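Local structure of N-terminal acetyltransferase-like protein (Chaetomium thermophilum, 5NNP) at residues F337-L342 / Y385-L390; S324-L329 / A379-Y384; Y313-F318 / E347-E352; E398-L403 / V408-T413. The protein is probably a helical auxiliary subunit of a NatA-type N-terminal acetyltransferase, built from tetratricopeptide-like repeats and taking part in acetyl transfer through its partner chains. One frame throughout, in Å; residues are numbered along the deposited sequence.

Interaction 1 of 4, residues F337-L342 / Y385-L390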
# COMPACT_ATOMS: atom_id res chain seq x y z
N PHE A 337 31.21 -13.25 12.02
CA PHE A 337 31.62 -14.64 11.82
C PHE A 337 30.94 -15.29 10.63
O PHE A 337 31.58 -15.96 9.83
CB PHE A 337 31.32 -15.45 13.07
CG PHE A 337 31.58 -16.91 12.91
CD1 PHE A 337 32.86 -17.43 13.08
CD2 PHE A 337 30.55 -17.78 12.59
CE1 PHE A 337 33.11 -18.77 12.93
CE2 PHE A 337 30.80 -19.13 12.44
CZ PHE A 337 32.08 -19.62 12.62
N LYS A 338 29.63 -15.11 10.54
CA LYS A 338 28.86 -15.71 9.46
C LYS A 338 29.23 -15.06 8.14
O LYS A 338 29.25 -15.71 7.09
CB LYS A 338 27.35 -15.59 9.75
CG LYS A 338 26.91 -16.40 10.97
CD LYS A 338 25.45 -16.20 11.31
CE LYS A 338 25.10 -16.94 12.60
NZ LYS A 338 23.77 -16.51 13.10
N LYS A 339 29.55 -13.77 8.20
CA LYS A 339 30.00 -13.01 7.04
C LYS A 339 31.30 -13.59 6.47
O LYS A 339 31.38 -13.91 5.28
CB LYS A 339 30.20 -11.54 7.43
CG LYS A 339 30.80 -10.67 6.34
CD LYS A 339 30.90 -9.22 6.78
CE LYS A 339 31.89 -9.04 7.92
NZ LYS A 339 31.88 -7.64 8.46
N GLU A 340 32.32 -13.73 7.31
CA GLU A 340 33.61 -14.21 6.85
C GLU A 340 33.51 -15.68 6.44
O GLU A 340 34.13 -16.12 5.47
CB GLU A 340 34.68 -14.02 7.93
CG GLU A 340 34.82 -12.59 8.38
CD GLU A 340 35.79 -12.40 9.51
OE1 GLU A 340 36.35 -13.40 10.02
OE2 GLU A 340 36.01 -11.23 9.88
N THR A 341 32.70 -16.43 7.19
CA THR A 341 32.55 -17.86 6.93
C THR A 341 31.89 -18.10 5.58
O THR A 341 32.23 -19.04 4.87
CB THR A 341 31.74 -18.55 8.05
OG1 THR A 341 32.46 -18.47 9.29
CG2 THR A 341 31.51 -20.01 7.72
N LEU A 342 30.93 -17.25 5.22
CA LEU A 342 30.21 -17.44 3.97
C LEU A 342 31.13 -17.19 2.78
O LEU A 342 31.05 -17.88 1.77
CB LEU A 342 28.98 -16.55 3.91
CG LEU A 342 27.84 -17.06 4.79
CD1 LEU A 342 26.68 -16.08 4.76
CD2 LEU A 342 27.42 -18.46 4.36
N TYR A 385 27.99 -3.31 1.48
CA TYR A 385 28.59 -2.26 2.30
C TYR A 385 29.12 -2.81 3.62
O TYR A 385 29.97 -2.19 4.28
CB TYR A 385 27.57 -1.15 2.54
CG TYR A 385 26.48 -1.50 3.53
CD1 TYR A 385 25.31 -2.12 3.11
CD2 TYR A 385 26.63 -1.19 4.88
CE1 TYR A 385 24.32 -2.44 4.02
CE2 TYR A 385 25.64 -1.51 5.80
CZ TYR A 385 24.49 -2.13 5.37
OH TYR A 385 23.51 -2.44 6.28
N MET A 386 28.62 -3.97 4.01
CA MET A 386 29.01 -4.57 5.27
C MET A 386 30.34 -5.30 5.16
O MET A 386 31.02 -5.54 6.15
CB MET A 386 27.92 -5.53 5.76
CG MET A 386 26.56 -4.87 5.94
SD MET A 386 25.78 -5.34 7.48
CE MET A 386 27.12 -5.02 8.63
N SER A 387 30.71 -5.63 3.93
CA SER A 387 31.97 -6.32 3.68
C SER A 387 32.68 -5.75 2.45
O SER A 387 33.38 -6.46 1.74
CB SER A 387 31.73 -7.82 3.50
OG SER A 387 30.55 -8.05 2.75
N ARG A 388 32.49 -4.45 2.22
CA ARG A 388 32.91 -3.83 0.96
C ARG A 388 34.40 -3.87 0.72
O ARG A 388 35.22 -3.52 1.58
CB ARG A 388 32.42 -2.38 0.90
CG ARG A 388 32.70 -1.70 -0.42
CD ARG A 388 31.78 -0.51 -0.61
NE ARG A 388 30.40 -0.94 -0.84
CZ ARG A 388 29.35 -0.13 -0.77
NH1 ARG A 388 29.53 1.15 -0.47
NH2 ARG A 388 28.13 -0.60 -1.00
N ASP A 389 34.75 -4.31 -0.49
CA ASP A 389 36.09 -4.18 -1.04
C ASP A 389 35.91 -4.08 -2.55
O ASP A 389 35.94 -5.09 -3.25
CB ASP A 389 36.96 -5.37 -0.64
CG ASP A 389 38.39 -5.24 -1.15
OD1 ASP A 389 38.62 -4.57 -2.18
OD2 ASP A 389 39.30 -5.82 -0.51
N LEU A 390 35.73 -2.86 -3.03
CA LEU A 390 35.29 -2.65 -4.40
C LEU A 390 36.30 -3.16 -5.42
O LEU A 390 35.94 -3.54 -6.53
CB LEU A 390 34.99 -1.17 -4.64
CG LEU A 390 33.89 -0.61 -3.76
CD1 LEU A 390 33.56 0.81 -4.17
CD2 LEU A 390 32.64 -1.48 -3.82
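The ammonium of K339 donates to the backbone carbonyl of M386, with NZ to O at 3.2 Å, and this is the one hydrogen bond between the two segments. It joins helix 336-352 to the connection between helices 369-381 and 390-403, a turn inside a predicted tetratricopeptide repeat of this alpha-solenoid. The approach to M386 O is off axis: the C=O...NZ angle is 148°, and the nitrogen is tilted 31° from the carbonyl plane. K339 runs extended as far as CD and then bends at chi3 (66°); the bend carries NZ to the carbonyl while CD rests 3.7 Å from S387 CB. S387 meets the lysine with CB, while its OG is hydrogen-bonded to H381 O at the end of helix 369-381. H381 and Y333 also pack here, against K339 and S387 respectively. Only 109 Å² is buried, as befits a contact at the surface carried largely by one lysine. Beyond S387, D389 OD1 caps the next helix at R392 N. On the helical side, F337 O accepts twice, from T341 N at 2.9 Å and from T341 OG1 at 2.7 Å, the two donors arriving from opposite faces of the carbonyl plane.

Interaction 2 of 4, residues S324-L329 / A379-Y384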
# COMPACT_ATOMS: atom_id res chain seq x y z
N SER A 324 20.55 -15.57 -7.24
CA SER A 324 19.98 -14.84 -6.10
C SER A 324 20.43 -15.37 -4.74
O SER A 324 19.83 -15.07 -3.71
CB SER A 324 18.46 -14.90 -6.17
OG SER A 324 18.00 -14.55 -7.45
N THR A 325 21.48 -16.19 -4.74
CA THR A 325 21.92 -16.81 -3.50
C THR A 325 22.36 -15.76 -2.47
O THR A 325 21.93 -15.78 -1.32
CB THR A 325 23.07 -17.79 -3.78
OG1 THR A 325 22.59 -18.85 -4.64
CG2 THR A 325 23.62 -18.38 -2.49
N PHE A 326 23.20 -14.83 -2.89
CA PHE A 326 23.63 -13.79 -1.96
C PHE A 326 22.44 -13.02 -1.35
O PHE A 326 22.39 -12.82 -0.14
CB PHE A 326 24.57 -12.80 -2.65
CG PHE A 326 25.10 -11.76 -1.72
CD1 PHE A 326 26.21 -12.01 -0.93
CD2 PHE A 326 24.47 -10.53 -1.60
CE1 PHE A 326 26.70 -11.06 -0.05
CE2 PHE A 326 24.96 -9.57 -0.73
CZ PHE A 326 26.08 -9.84 0.04
N ALA A 327 21.49 -12.61 -2.19
CA ALA A 327 20.35 -11.82 -1.72
C ALA A 327 19.52 -12.56 -0.67
O ALA A 327 18.91 -11.96 0.19
CB ALA A 327 19.48 -11.43 -2.89
N ASN A 328 19.53 -13.89 -0.76
CA ASN A 328 18.80 -14.74 0.15
C ASN A 328 19.55 -14.94 1.47
O ASN A 328 18.98 -15.43 2.44
CB ASN A 328 18.54 -16.10 -0.53
CG ASN A 328 17.34 -16.83 0.06
OD1 ASN A 328 16.30 -16.23 0.35
ND2 ASN A 328 17.49 -18.14 0.26
N LEU A 329 20.82 -14.54 1.51
CA LEU A 329 21.62 -14.79 2.71
C LEU A 329 22.21 -13.54 3.38
O LEU A 329 22.68 -13.62 4.52
CB LEU A 329 22.76 -15.77 2.36
CG LEU A 329 22.37 -17.19 1.95
CD1 LEU A 329 23.56 -17.95 1.43
CD2 LEU A 329 21.72 -17.97 3.09
N ALA A 379 31.44 -11.61 -5.91
CA ALA A 379 31.42 -10.26 -6.47
C ALA A 379 30.51 -9.39 -5.63
O ALA A 379 30.83 -8.25 -5.29
CB ALA A 379 30.95 -10.28 -7.90
N GLN A 380 29.37 -9.96 -5.28
CA GLN A 380 28.37 -9.24 -4.52
C GLN A 380 28.78 -9.08 -3.07
O GLN A 380 28.52 -8.04 -2.47
CB GLN A 380 27.03 -9.95 -4.64
CG GLN A 380 26.40 -9.68 -5.97
CD GLN A 380 25.05 -10.29 -6.09
OE1 GLN A 380 24.89 -11.51 -6.06
NE2 GLN A 380 24.04 -9.44 -6.23
N HIS A 381 29.41 -10.11 -2.51
CA HIS A 381 29.92 -10.05 -1.15
C HIS A 381 30.76 -8.80 -0.95
O HIS A 381 30.53 -8.01 -0.04
CB HIS A 381 30.76 -11.30 -0.84
CG HIS A 381 31.32 -11.34 0.56
ND1 HIS A 381 30.69 -12.00 1.59
CD2 HIS A 381 32.46 -10.82 1.08
CE1 HIS A 381 31.41 -11.88 2.69
NE2 HIS A 381 32.49 -11.16 2.41
N TYR A 382 31.74 -8.62 -1.82
CA TYR A 382 32.69 -7.54 -1.67
C TYR A 382 32.17 -6.22 -2.24
O TYR A 382 32.85 -5.20 -2.16
CB TYR A 382 34.00 -7.94 -2.33
CG TYR A 382 34.68 -9.01 -1.54
CD1 TYR A 382 35.30 -8.72 -0.32
CD2 TYR A 382 34.69 -10.32 -1.98
CE1 TYR A 382 35.92 -9.70 0.42
CE2 TYR A 382 35.31 -11.31 -1.25
CZ TYR A 382 35.92 -10.99 -0.04
OH TYR A 382 36.54 -11.98 0.69
N ASN A 383 30.96 -6.25 -2.78
CA ASN A 383 30.29 -5.02 -3.18
C ASN A 383 29.38 -4.52 -2.05
O ASN A 383 29.07 -3.34 -1.95
CB ASN A 383 29.50 -5.24 -4.45
CG ASN A 383 29.11 -3.95 -5.12
OD1 ASN A 383 29.79 -2.93 -4.98
ND2 ASN A 383 28.00 -3.98 -5.85
N TYR A 384 28.97 -5.45 -1.20
CA TYR A 384 28.06 -5.16 -0.10
C TYR A 384 28.74 -4.27 0.95
O TYR A 384 29.92 -4.44 1.27
CB TYR A 384 27.57 -6.47 0.53
CG TYR A 384 26.36 -6.32 1.42
CD1 TYR A 384 25.16 -5.85 0.91
CD2 TYR A 384 26.41 -6.68 2.75
CE1 TYR A 384 24.05 -5.72 1.72
CE2 TYR A 384 25.31 -6.55 3.56
CZ TYR A 384 24.13 -6.07 3.04
OH TYR A 384 23.02 -5.94 3.84
O HOH W 1 22.21 -12.57 -5.15
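F326 reaches across to the end of helix 369-381 and the turn that follows it, where its atoms meet Q380, H381 and Y384 in turn. CB lies 3.7 Å from Q380 OE1. CG follows, with Q380 CB 3.9 Å away over the ring face; the methylene stands 4.2 Å from the ring centroid and only 20° off the normal, a CH-pi contact. Farther out, CE1 comes to 3.5 Å from H381 CA, obliquely to the ring plane. At the tip, CZ meets Y384 CB at 3.7 Å, and the leading edge of F326 points into the face of the tyrosine in a T-shaped pair, centroids 5.5 Å apart and planes at 71°. With CG anti to the backbone N (chi1 -177°), the ring projects directly at this wall. A leucine in its place would probably lose the edge-to-face partner of Y384 and open a gap beside H381. The same Q380 OE1 accepts from a water that in turn accepts from A327 N, bridging the segments. H381 directs ND1 to Y333 OH. Y333 and Y377 add further edge-to-face contacts to the F326 ring. In this part of the alpha-solenoid the short helix 325-329 is thus wedged between helix 369-381, reached by F326, and helix 303-320, against which T325 and L329 pack.

Interaction 3 of 4, residues Y313-F318 / E347-E352. With GOL (glycerol), chain O.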
# COMPACT_ATOMS: atom_id res chain seq x y z
N TYR A 313 24.20 -25.85 2.19
CA TYR A 313 23.21 -25.00 1.54
C TYR A 313 23.82 -24.33 0.31
O TYR A 313 23.21 -24.34 -0.76
CB TYR A 313 22.66 -23.95 2.52
CG TYR A 313 21.61 -23.04 1.93
CD1 TYR A 313 20.29 -23.43 1.88
CD2 TYR A 313 21.95 -21.79 1.43
CE1 TYR A 313 19.31 -22.60 1.34
CE2 TYR A 313 20.97 -20.94 0.88
CZ TYR A 313 19.65 -21.35 0.84
OH TYR A 313 18.67 -20.55 0.31
N LEU A 314 25.01 -23.77 0.47
CA LEU A 314 25.69 -23.11 -0.65
C LEU A 314 25.94 -24.06 -1.83
O LEU A 314 25.78 -23.68 -2.98
CB LEU A 314 27.02 -22.50 -0.19
CG LEU A 314 26.89 -21.14 0.50
CD1 LEU A 314 28.27 -20.59 0.83
CD2 LEU A 314 26.10 -20.14 -0.36
N THR A 315 26.31 -25.30 -1.54
CA THR A 315 26.55 -26.27 -2.60
C THR A 315 25.31 -26.51 -3.45
O THR A 315 25.38 -26.56 -4.67
CB THR A 315 27.03 -27.63 -2.05
OG1 THR A 315 28.21 -27.45 -1.26
CG2 THR A 315 27.32 -28.59 -3.20
N LEU A 316 24.17 -26.68 -2.78
CA LEU A 316 22.88 -26.79 -3.46
C LEU A 316 22.63 -25.62 -4.40
O LEU A 316 22.26 -25.81 -5.56
CB LEU A 316 21.73 -26.88 -2.46
CG LEU A 316 21.40 -28.24 -1.88
CD1 LEU A 316 20.45 -28.08 -0.72
CD2 LEU A 316 20.79 -29.14 -2.94
N MET A 317 22.81 -24.40 -3.89
CA MET A 317 22.44 -23.24 -4.68
C MET A 317 23.43 -23.02 -5.82
O MET A 317 23.03 -22.77 -6.96
CB MET A 317 22.33 -21.99 -3.79
CG MET A 317 21.34 -22.12 -2.64
SD MET A 317 19.59 -22.26 -3.12
CE MET A 317 19.07 -20.54 -3.04
N PHE A 318 24.72 -23.12 -5.53
CA PHE A 318 25.72 -22.93 -6.56
C PHE A 318 25.60 -23.98 -7.65
O PHE A 318 25.69 -23.66 -8.83
CB PHE A 318 27.12 -22.93 -5.97
CG PHE A 318 27.40 -21.71 -5.15
CD1 PHE A 318 26.62 -20.58 -5.30
CD2 PHE A 318 28.44 -21.70 -4.22
CE1 PHE A 318 26.87 -19.44 -4.56
CE2 PHE A 318 28.70 -20.57 -3.47
CZ PHE A 318 27.92 -19.44 -3.63
N GLU A 347 34.71 -19.37 -1.62
CA GLU A 347 36.05 -19.54 -2.15
C GLU A 347 36.41 -21.03 -2.16
O GLU A 347 37.06 -21.52 -3.08
CB GLU A 347 37.05 -18.75 -1.31
CG GLU A 347 38.34 -18.44 -2.03
CD GLU A 347 38.19 -17.31 -3.02
OE1 GLU A 347 37.56 -16.30 -2.65
OE2 GLU A 347 38.70 -17.42 -4.16
N GLU A 348 35.95 -21.73 -1.13
CA GLU A 348 36.21 -23.15 -0.96
C GLU A 348 35.53 -23.96 -2.06
O GLU A 348 36.10 -24.91 -2.59
CB GLU A 348 35.72 -23.59 0.41
CG GLU A 348 36.49 -24.69 1.06
CD GLU A 348 35.94 -25.03 2.44
OE1 GLU A 348 34.92 -25.74 2.51
OE2 GLU A 348 36.51 -24.56 3.45
N TYR A 349 34.30 -23.57 -2.38
CA TYR A 349 33.51 -24.23 -3.41
C TYR A 349 34.13 -23.99 -4.80
O TYR A 349 34.26 -24.91 -5.61
CB TYR A 349 32.07 -23.72 -3.36
CG TYR A 349 31.20 -24.17 -4.50
CD1 TYR A 349 31.21 -23.50 -5.73
CD2 TYR A 349 30.35 -25.27 -4.36
CE1 TYR A 349 30.42 -23.92 -6.77
CE2 TYR A 349 29.55 -25.70 -5.41
CZ TYR A 349 29.59 -25.02 -6.61
OH TYR A 349 28.79 -25.44 -7.64
N LEU A 350 34.49 -22.73 -5.05
CA LEU A 350 35.22 -22.32 -6.24
C LEU A 350 36.43 -23.20 -6.51
O LEU A 350 36.69 -23.63 -7.63
CB LEU A 350 35.68 -20.88 -6.06
CG LEU A 350 35.90 -20.09 -7.33
CD1 LEU A 350 34.58 -20.00 -8.07
CD2 LEU A 350 36.37 -18.71 -6.93
N ASN A 351 37.20 -23.45 -5.46
CA ASN A 351 38.39 -24.26 -5.61
C ASN A 351 38.04 -25.71 -5.89
O ASN A 351 38.75 -26.39 -6.65
CB ASN A 351 39.26 -24.14 -4.37
CG ASN A 351 40.20 -25.31 -4.22
OD1 ASN A 351 41.17 -25.44 -4.96
ND2 ASN A 351 39.90 -26.19 -3.27
N GLU A 352 36.95 -26.19 -5.29
CA GLU A 352 36.54 -27.59 -5.43
C GLU A 352 35.76 -27.88 -6.71
O GLU A 352 35.47 -29.03 -7.01
CB GLU A 352 35.69 -28.01 -4.22
CG GLU A 352 36.43 -27.99 -2.90
CD GLU A 352 35.52 -28.07 -1.69
OE1 GLU A 352 36.05 -28.15 -0.57
OE2 GLU A 352 34.27 -28.04 -1.86
C1 GOL O . 30.86 -29.58 -2.84
O1 GOL O . 31.96 -28.74 -3.18
C2 GOL O . 30.79 -29.78 -1.32
O2 GOL O . 30.38 -28.59 -0.69
C3 GOL O . 29.82 -30.90 -0.96
O3 GOL O . 29.53 -30.84 0.42
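The ring of Y349 receives F318 CB over one face, the methylene lying 3.7 Å from the ring centroid and 28° off its normal, displaced toward the hydroxyl end. The contact joins helices 303-320 and 336-352 of the alpha-solenoid formed by the NatA auxiliary-subunit family. The F318 ring then turns its edge to the face of the tyrosine, with centroids 5.0 Å apart and planes at 61°, so F318 uses CB for the CH-pi contact and its ring edge for the T-shaped pair. F318 CD2 serves the inner half, 3.6 Å from Y349 CD1. T315 CA and the O1 atom of a glycerol, probably from the crystallisation liquor, approach the tyrosine ring obliquely. Y349 holds CG anti to its amide nitrogen (chi1 172°), which sends the ring toward helix 303-320, where its OH is hydrogen-bonded to D319 OD1. With the hydroxyl anchored and A374 of helix 369-381 also touching the side chain, the ring is held at several points. A serine here would probably leave D319 without this hydroxyl partner and strip F318 of the surface it packs on. K311 forms salt bridges with E348 OE1 and E352 OE1, linking the same two helices by charge. Glycerol spans them as well: its O2 is hydrogen-bonded to T315 OG1, which also bonds to K311 O, and its O1 donates to E352 OE2 at 2.8 Å.

Interaction 4 of 4, residues E398-L403 / V408-T413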
# COMPACT_ATOMS: atom_id res chain seq x y z
N GLU A 398 34.52 -9.57 -13.04
CA GLU A 398 35.19 -9.71 -14.33
C GLU A 398 35.50 -11.17 -14.67
O GLU A 398 35.40 -11.57 -15.83
CB GLU A 398 36.49 -8.89 -14.36
CG GLU A 398 36.29 -7.40 -14.63
CD GLU A 398 35.60 -7.11 -15.97
OE1 GLU A 398 35.21 -5.95 -16.19
OE2 GLU A 398 35.45 -8.03 -16.81
N LYS A 399 35.87 -11.95 -13.66
CA LYS A 399 36.13 -13.37 -13.87
C LYS A 399 34.84 -14.08 -14.22
O LYS A 399 34.83 -14.99 -15.05
CB LYS A 399 36.77 -14.00 -12.64
CG LYS A 399 38.23 -13.64 -12.44
CD LYS A 399 38.94 -14.68 -11.60
CE LYS A 399 40.35 -14.24 -11.21
NZ LYS A 399 40.33 -13.36 -10.02
N ALA A 400 33.75 -13.66 -13.59
CA ALA A 400 32.43 -14.18 -13.88
C ALA A 400 32.00 -13.85 -15.31
O ALA A 400 31.52 -14.72 -16.05
CB ALA A 400 31.43 -13.62 -12.88
N ILE A 401 32.18 -12.59 -15.71
CA ILE A 401 31.86 -12.15 -17.06
C ILE A 401 32.77 -12.78 -18.14
O ILE A 401 32.33 -13.00 -19.28
CB ILE A 401 31.93 -10.62 -17.14
CG1 ILE A 401 30.84 -10.02 -16.23
CG2 ILE A 401 31.78 -10.15 -18.58
CD1 ILE A 401 30.84 -8.51 -16.15
N GLU A 402 34.02 -13.07 -17.80
CA GLU A 402 34.83 -13.91 -18.67
C GLU A 402 34.13 -15.23 -18.95
O GLU A 402 34.10 -15.73 -20.07
CB GLU A 402 36.18 -14.21 -18.06
CG GLU A 402 37.20 -13.14 -18.18
CD GLU A 402 38.59 -13.68 -17.94
OE1 GLU A 402 39.53 -12.86 -17.85
OE2 GLU A 402 38.73 -14.92 -17.85
N LEU A 403 33.58 -15.81 -17.89
CA LEU A 403 33.01 -17.13 -17.98
C LEU A 403 31.65 -17.09 -18.68
O LEU A 403 31.28 -18.03 -19.37
CB LEU A 403 32.89 -17.74 -16.58
CG LEU A 403 32.24 -19.11 -16.43
CD1 LEU A 403 32.97 -20.17 -17.23
CD2 LEU A 403 32.18 -19.46 -14.96
N VAL A 408 23.24 -11.05 -17.90
CA VAL A 408 22.67 -9.77 -17.48
C VAL A 408 23.00 -9.42 -16.03
O VAL A 408 23.42 -8.29 -15.75
CB VAL A 408 21.13 -9.76 -17.66
CG1 VAL A 408 20.52 -8.53 -17.05
CG2 VAL A 408 20.76 -9.87 -19.15
N ASP A 409 22.83 -10.36 -15.12
CA ASP A 409 23.06 -10.08 -13.69
C ASP A 409 24.51 -9.79 -13.39
O ASP A 409 24.83 -8.99 -12.52
CB ASP A 409 22.61 -11.25 -12.83
CG ASP A 409 21.14 -11.46 -12.89
OD1 ASP A 409 20.40 -10.46 -12.79
OD2 ASP A 409 20.72 -12.63 -13.05
N PHE A 410 25.40 -10.46 -14.11
CA PHE A 410 26.82 -10.19 -13.95
C PHE A 410 27.11 -8.72 -14.27
O PHE A 410 27.67 -8.01 -13.45
CB PHE A 410 27.65 -11.14 -14.82
CG PHE A 410 27.62 -12.57 -14.35
CD1 PHE A 410 26.85 -12.94 -13.25
CD2 PHE A 410 28.35 -13.54 -15.01
CE1 PHE A 410 26.80 -14.26 -12.81
CE2 PHE A 410 28.32 -14.86 -14.58
CZ PHE A 410 27.54 -15.22 -13.48
N HIS A 411 26.69 -8.25 -15.44
CA HIS A 411 26.96 -6.86 -15.82
C HIS A 411 26.24 -5.86 -14.90
O HIS A 411 26.74 -4.77 -14.66
CB HIS A 411 26.58 -6.61 -17.28
CG HIS A 411 27.44 -7.35 -18.26
ND1 HIS A 411 28.64 -6.86 -18.71
CD2 HIS A 411 27.27 -8.56 -18.85
CE1 HIS A 411 29.18 -7.73 -19.55
NE2 HIS A 411 28.37 -8.77 -19.65
N MET A 412 25.07 -6.26 -14.40
CA MET A 412 24.28 -5.41 -13.52
C MET A 412 25.05 -5.11 -12.25
O MET A 412 25.13 -3.96 -11.81
CB MET A 412 22.96 -6.08 -13.17
CG MET A 412 22.13 -5.28 -12.22
SD MET A 412 20.49 -5.97 -11.90
CE MET A 412 20.87 -7.67 -11.48
N THR A 413 25.63 -6.15 -11.66
CA THR A 413 26.44 -6.01 -10.46
C THR A 413 27.68 -5.16 -10.74
O THR A 413 28.09 -4.35 -9.90
CB THR A 413 26.87 -7.39 -9.92
OG1 THR A 413 25.75 -7.99 -9.25
CG2 THR A 413 28.01 -7.25 -8.92
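This is a helical hairpin of the tetratricopeptide-repeat solenoid: helix 390-403, within a predicted repeat that ends at residue 407, turns back through a short loop into helix 408-421. The short segments run nearly antiparallel, their axes 9.5 Å apart at an angle of 155°. A400 and I401 face F410 and H411. The methyl of A400 sits over one face of the F410 ring, CB to centroid 4.0 Å and 23° off the normal, and the small residue lets the ring come up to the backbone, with CE2 at 3.5 Å from A400 O. I401 divides its work between two partners. Its CG1 packs on F410 CB at 3.7 Å, while CD1 lies over the face of the H411 imidazole, 4.0 Å from its centroid; CG2 meets H411 CE1 at 3.7 Å. H411 keeps its polar edge engaged nearby, NE2 being hydrogen-bonded to P405 O of the hairpin loop. Past the pair, F410 meets the ring of Y376 on helix 369-381, and H411 packs edge-to-face with Y433 on helix 424-436. Helix 408-421 is thus flanked by helices 369-381 and 424-436, and its D409 pairs in a salt bridge outside the hairpin, with a basic side chain of another protein chain.

In the fold
From the N terminus, helix 303-320 opens interaction 3, helix 325-329 opens interaction 2, and the start of helix 336-352 opens interaction 1. They close in that same order: at 347-352, at the end of helix 369-381 and the turn after it, and in the loop that follows. Interactions 1, 2 and 3 therefore cross one another pairwise. Interactions 1 and 3 share helix 336-352, using different parts of it, while the second segments of interactions 2 and 1 follow each other directly in the chain, the contact centres 9 Å apart. Interaction 4 follows in series and closes a short hairpin; it touches interaction 2 through Q380 and T413. Together they link helices 303-320, 325-329, 336-352, 369-381, 390-403 and 408-421.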